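Local coordinates for penaeus monodon metallodensovirus major capsid protein (Penaeus monodon metallodensovirus, PDB 6WH7) that forms the icosahedral shell of a shrimp densovirus, with sixty copies assembling into a capsid that probably encloses the viral genome, at residues P155-S160 against L287-T292; Q165-V170 against G270-F275. All coordinates share one frame; numbering follows the deposited sequence.

Contact 1: P155-S160 against L287-T292; sequences PYMIHS and LNAQFT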
# COMPACT_ATOMS: atom_id res chain seq x y z
N PRO A 155 77.39 -40.91 41.92
CA PRO A 155 77.05 -40.40 43.25
C PRO A 155 76.38 -39.04 43.21
O PRO A 155 76.05 -38.51 42.14
CB PRO A 155 78.40 -40.32 43.95
CG PRO A 155 79.25 -41.25 43.24
CD PRO A 155 78.84 -41.15 41.82
N TYR A 156 76.17 -38.47 44.38
CA TYR A 156 75.63 -37.13 44.52
C TYR A 156 76.20 -36.52 45.79
O TYR A 156 76.68 -37.23 46.68
CB TYR A 156 74.10 -37.14 44.57
CG TYR A 156 73.54 -38.09 45.59
CD1 TYR A 156 73.41 -37.73 46.92
CD2 TYR A 156 73.13 -39.35 45.21
CE1 TYR A 156 72.91 -38.61 47.83
CE2 TYR A 156 72.62 -40.22 46.12
CZ TYR A 156 72.51 -39.85 47.43
OH TYR A 156 72.00 -40.74 48.34
N MET A 157 76.18 -35.20 45.85
CA MET A 157 76.51 -34.49 47.07
C MET A 157 75.22 -33.94 47.65
O MET A 157 74.38 -33.40 46.92
CB MET A 157 77.51 -33.37 46.83
CG MET A 157 77.90 -32.62 48.08
SD MET A 157 79.15 -31.38 47.81
CE MET A 157 78.19 -30.16 46.94
N ILE A 158 75.04 -34.10 48.95
CA ILE A 158 73.80 -33.71 49.61
C ILE A 158 73.96 -32.30 50.14
O ILE A 158 74.85 -32.03 50.95
CB ILE A 158 73.46 -34.68 50.75
CG1 ILE A 158 73.36 -36.10 50.22
CG2 ILE A 158 72.15 -34.30 51.37
CD1 ILE A 158 73.26 -37.13 51.29
N HIS A 159 73.12 -31.39 49.68
CA HIS A 159 73.00 -30.08 50.29
C HIS A 159 71.86 -30.12 51.28
O HIS A 159 70.72 -30.39 50.90
CB HIS A 159 72.75 -28.98 49.26
CG HIS A 159 72.76 -27.61 49.86
ND1 HIS A 159 73.92 -26.98 50.22
CD2 HIS A 159 71.75 -26.82 50.27
CE1 HIS A 159 73.63 -25.81 50.76
NE2 HIS A 159 72.32 -25.69 50.80
N SER A 160 72.15 -29.83 52.53
CA SER A 160 71.16 -29.90 53.59
C SER A 160 70.91 -28.52 54.15
O SER A 160 71.85 -27.78 54.46
CB SER A 160 71.64 -30.83 54.70
OG SER A 160 71.80 -32.15 54.22
N LEU A 287 84.25 -39.94 48.97
CA LEU A 287 83.66 -39.15 47.90
C LEU A 287 84.15 -37.72 48.01
O LEU A 287 84.21 -37.16 49.11
CB LEU A 287 82.14 -39.18 47.95
CG LEU A 287 81.49 -40.54 47.74
CD1 LEU A 287 79.99 -40.44 47.94
CD2 LEU A 287 81.82 -41.05 46.36
N ASN A 288 84.52 -37.15 46.88
CA ASN A 288 85.05 -35.81 46.85
C ASN A 288 84.21 -34.99 45.89
O ASN A 288 83.54 -35.54 45.02
CB ASN A 288 86.51 -35.81 46.42
CG ASN A 288 87.34 -36.75 47.25
OD1 ASN A 288 87.63 -36.48 48.41
ND2 ASN A 288 87.72 -37.87 46.66
N ALA A 289 84.22 -33.69 46.07
CA ALA A 289 83.39 -32.83 45.25
C ALA A 289 84.13 -31.55 44.93
O ALA A 289 84.77 -30.96 45.80
CB ALA A 289 82.07 -32.52 45.93
N GLN A 290 84.05 -31.13 43.68
CA GLN A 290 84.35 -29.77 43.29
C GLN A 290 83.08 -29.10 42.81
O GLN A 290 82.24 -29.72 42.16
CB GLN A 290 85.36 -29.68 42.16
CG GLN A 290 85.82 -28.25 41.99
CD GLN A 290 86.34 -27.94 40.64
OE1 GLN A 290 86.27 -28.76 39.74
NE2 GLN A 290 86.86 -26.75 40.48
N PHE A 291 82.95 -27.82 43.12
CA PHE A 291 81.90 -27.00 42.54
C PHE A 291 82.38 -25.56 42.55
O PHE A 291 83.46 -25.25 43.05
CB PHE A 291 80.57 -27.19 43.28
CG PHE A 291 80.68 -27.02 44.75
CD1 PHE A 291 80.54 -25.78 45.34
CD2 PHE A 291 80.95 -28.10 45.55
CE1 PHE A 291 80.65 -25.64 46.68
CE2 PHE A 291 81.06 -27.96 46.89
CZ PHE A 291 80.90 -26.73 47.46
N THR A 292 81.56 -24.69 41.99
CA THR A 292 81.85 -23.27 41.95
C THR A 292 81.00 -22.56 42.98
O THR A 292 79.79 -22.79 43.05
CB THR A 292 81.58 -22.70 40.55
OG1 THR A 292 82.37 -23.42 39.60
CG2 THR A 292 81.96 -21.25 40.49

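Contact 2: Q165-V170 against G270-F275; sequences QCLSKV and GHYLSF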
# COMPACT_ATOMS: atom_id res chain seq x y z
N GLN A 165 66.24 -26.76 62.81
CA GLN A 165 67.37 -26.50 63.69
C GLN A 165 67.67 -27.71 64.57
O GLN A 165 67.65 -27.64 65.80
CB GLN A 165 67.14 -25.24 64.52
CG GLN A 165 68.34 -24.80 65.33
CD GLN A 165 68.12 -23.49 66.01
OE1 GLN A 165 67.13 -22.83 65.77
NE2 GLN A 165 69.05 -23.10 66.87
N CYS A 166 67.91 -28.84 63.91
CA CYS A 166 68.50 -29.97 64.61
C CYS A 166 69.80 -29.57 65.29
O CYS A 166 70.06 -29.96 66.43
CB CYS A 166 68.74 -31.12 63.64
SG CYS A 166 67.27 -31.76 62.85
N LEU A 167 70.61 -28.78 64.60
CA LEU A 167 71.89 -28.30 65.10
C LEU A 167 71.75 -26.81 65.38
O LEU A 167 71.63 -26.01 64.45
CB LEU A 167 73.00 -28.58 64.10
CG LEU A 167 73.67 -29.94 64.13
CD1 LEU A 167 72.69 -31.04 63.85
CD2 LEU A 167 74.77 -29.97 63.10
N SER A 168 71.76 -26.45 66.66
CA SER A 168 71.70 -25.04 67.03
C SER A 168 73.06 -24.38 66.86
O SER A 168 73.16 -23.29 66.30
CB SER A 168 71.23 -24.92 68.48
OG SER A 168 71.25 -23.58 68.90
N LYS A 169 74.09 -25.03 67.36
CA LYS A 169 75.45 -24.52 67.33
C LYS A 169 76.34 -25.65 66.86
O LYS A 169 76.13 -26.81 67.22
CB LYS A 169 75.88 -24.04 68.71
CG LYS A 169 77.24 -23.43 68.75
CD LYS A 169 77.62 -23.10 70.16
CE LYS A 169 76.81 -21.96 70.71
NZ LYS A 169 77.23 -21.63 72.09
N VAL A 170 77.33 -25.32 66.04
CA VAL A 170 78.10 -26.31 65.31
C VAL A 170 79.57 -26.08 65.59
O VAL A 170 80.07 -24.96 65.44
CB VAL A 170 77.81 -26.23 63.80
CG1 VAL A 170 78.66 -27.18 63.08
CG2 VAL A 170 76.36 -26.53 63.54
N GLY A 270 70.82 -23.48 58.89
CA GLY A 270 72.14 -24.03 58.66
C GLY A 270 72.19 -24.71 57.32
O GLY A 270 71.33 -25.52 56.99
N HIS A 271 73.19 -24.36 56.52
CA HIS A 271 73.42 -25.05 55.27
C HIS A 271 74.63 -25.96 55.41
O HIS A 271 75.64 -25.58 56.01
CB HIS A 271 73.60 -24.09 54.09
CG HIS A 271 72.35 -23.38 53.71
ND1 HIS A 271 72.30 -22.48 52.67
CD2 HIS A 271 71.11 -23.41 54.24
CE1 HIS A 271 71.08 -22.01 52.56
NE2 HIS A 271 70.34 -22.55 53.51
N TYR A 272 74.50 -27.16 54.87
CA TYR A 272 75.40 -28.25 55.16
C TYR A 272 75.62 -29.04 53.88
O TYR A 272 74.67 -29.27 53.12
CB TYR A 272 74.81 -29.15 56.24
CG TYR A 272 74.61 -28.48 57.56
CD1 TYR A 272 75.68 -27.98 58.28
CD2 TYR A 272 73.34 -28.25 58.05
CE1 TYR A 272 75.49 -27.35 59.48
CE2 TYR A 272 73.15 -27.62 59.23
CZ TYR A 272 74.22 -27.17 59.94
OH TYR A 272 74.00 -26.54 61.13
N LEU A 273 76.85 -29.45 53.65
CA LEU A 273 77.18 -30.34 52.56
C LEU A 273 77.61 -31.68 53.13
O LEU A 273 78.31 -31.74 54.14
CB LEU A 273 78.28 -29.75 51.68
CG LEU A 273 77.82 -28.51 50.93
CD1 LEU A 273 78.94 -27.91 50.14
CD2 LEU A 273 76.67 -28.86 50.03
N SER A 274 77.18 -32.75 52.47
CA SER A 274 77.40 -34.08 53.00
C SER A 274 77.39 -35.05 51.83
O SER A 274 76.89 -34.74 50.75
CB SER A 274 76.33 -34.44 54.02
OG SER A 274 76.53 -35.73 54.55
N PHE A 275 77.95 -36.22 52.06
CA PHE A 275 77.89 -37.25 51.04
C PHE A 275 77.12 -38.45 51.56
O PHE A 275 77.11 -38.71 52.76
CB PHE A 275 79.28 -37.69 50.59
CG PHE A 275 80.06 -36.61 49.92
CD1 PHE A 275 79.83 -36.30 48.60
CD2 PHE A 275 81.02 -35.92 50.61
CE1 PHE A 275 80.55 -35.32 47.99
CE2 PHE A 275 81.74 -34.93 49.99
CZ PHE A 275 81.50 -34.63 48.69

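Contact 1: P155-S160 against L287-T292
M157 reaches from the strand 157-160 toward A289 and F291 on the strand 287-292. Its CB points at the other strand. CG lies anti to the backbone N (chi1 -178°), and the chain stays extended through the next bond. This carries the sulfur well out from its own backbone. SD then meets the methyl of A289, with SD to A289 CB at 3.7 Å. M157 SD also lies 4.0 Å from F291 CE2. The last torsion, near 72°, bends the methyl round to the CD2-CE2 bond of the F291 ring, which it meets obliquely. There M157 CE lies 3.6 Å from F291 CE2 and 3.7 Å from F291 CD2. The two side chains run at about a right angle to each other. SD sits 5.1 Å from the centroid of the F291 ring, in an oblique Met-aromatic contact. A second, smaller patch lies at the other end. P155 CG of the pyrrolidine ring touches L287 CD2, one of the leucine methyls, at 4.0 Å. No hydrogen bond joins the two segments. The contact is apolar, and all five touching residues are buried. P155 and L287 also pack on F151 of a neighbouring subunit, so this patch continues into a subunit interface. L273 touches both M157 and F291 and fills in beside them. The strand 157-162 belongs to the sheet with 207-211, 270-274 and 79-83. The strand 287-302 lies between 59-75 and 118-135 in a second antiparallel sheet. The contact therefore joins facing sheets of what is, as in other parvoviruses, a jelly-roll sandwich. M157 and P155 both bridge them, with the strand 270-274 beside M157.

Contact 2: Q165-V170 against G270-F275
Y272 points its phenol at the turn 165-168 and the start of the strand 169-170, where L167 and V170 receive it. The hydroxyl end does most of the touching. Y272 OH lies 3.4 Å from V170 CG2 and 3.7 Å from L167 CB. V170 and Y272 approach from opposite directions, and the V170 methyl sits at the edge of the ring, near its plane. L167 crosses the phenol at a slant. L167 CD2 comes 4.3 Å from Y272 CZ, on a line neither square to the ring nor along it. With CG anti to its carbonyl carbon (chi1 -63°), the Y272 side chain continues toward L167 and V170. V170 CG2, the methyl that meets the tyrosine, lies anti to the carbonyl carbon and beside the backbone N. No hydrogen bond passes directly between the segments. The next shell is aromatic. F205 stacks with Y272 and also touches L167. The ring of F346 meets that of Y272 with the planes at about 75°, and V170 packs on it too. Beyond these, the backbone is fixed by polar bonds. The carboxylate of D162 takes the N-H groups of C166 and L167, which pins the turn to the end of the strand 157-162. G270 pairs with D162 through the backbone. V170 pairs with I344 and S168 with F346, so both are held by the chain at 344-346. On the face toward the second sheet, H271 ND1 is hydrogen-bonded to Y126 OH and L273 packs on I72. Y272 lies on the other face of its sheet. The arrangement is that of a jelly-roll sheet whose face away from the sandwich, probably the outer one as in other parvoviruses, is covered by the chain linking the strands 157-162 and 207-211.

How the contacts relate
Going from the N terminus, the chain first passes 155-160, which opens contact 1, and then 165-170, which opens contact 2. After about a hundred residues it returns at 270-275 and closes contact 2. It closes contact 1 soon afterwards at 287-292. Contact 2 is thus the inner loop and contact 1 the outer one. Their centres are 15 Å apart. The strands 157-162 and 270-274 are antiparallel neighbours in one sheet, probably bonded through I158 N and S274 O and through S160 N and Y272 O. Contact 1 ties this sheet to the opposite one. Contact 2 ties it to the start of the strand 169-179, which pairs with 340-345 in a separate small sheet.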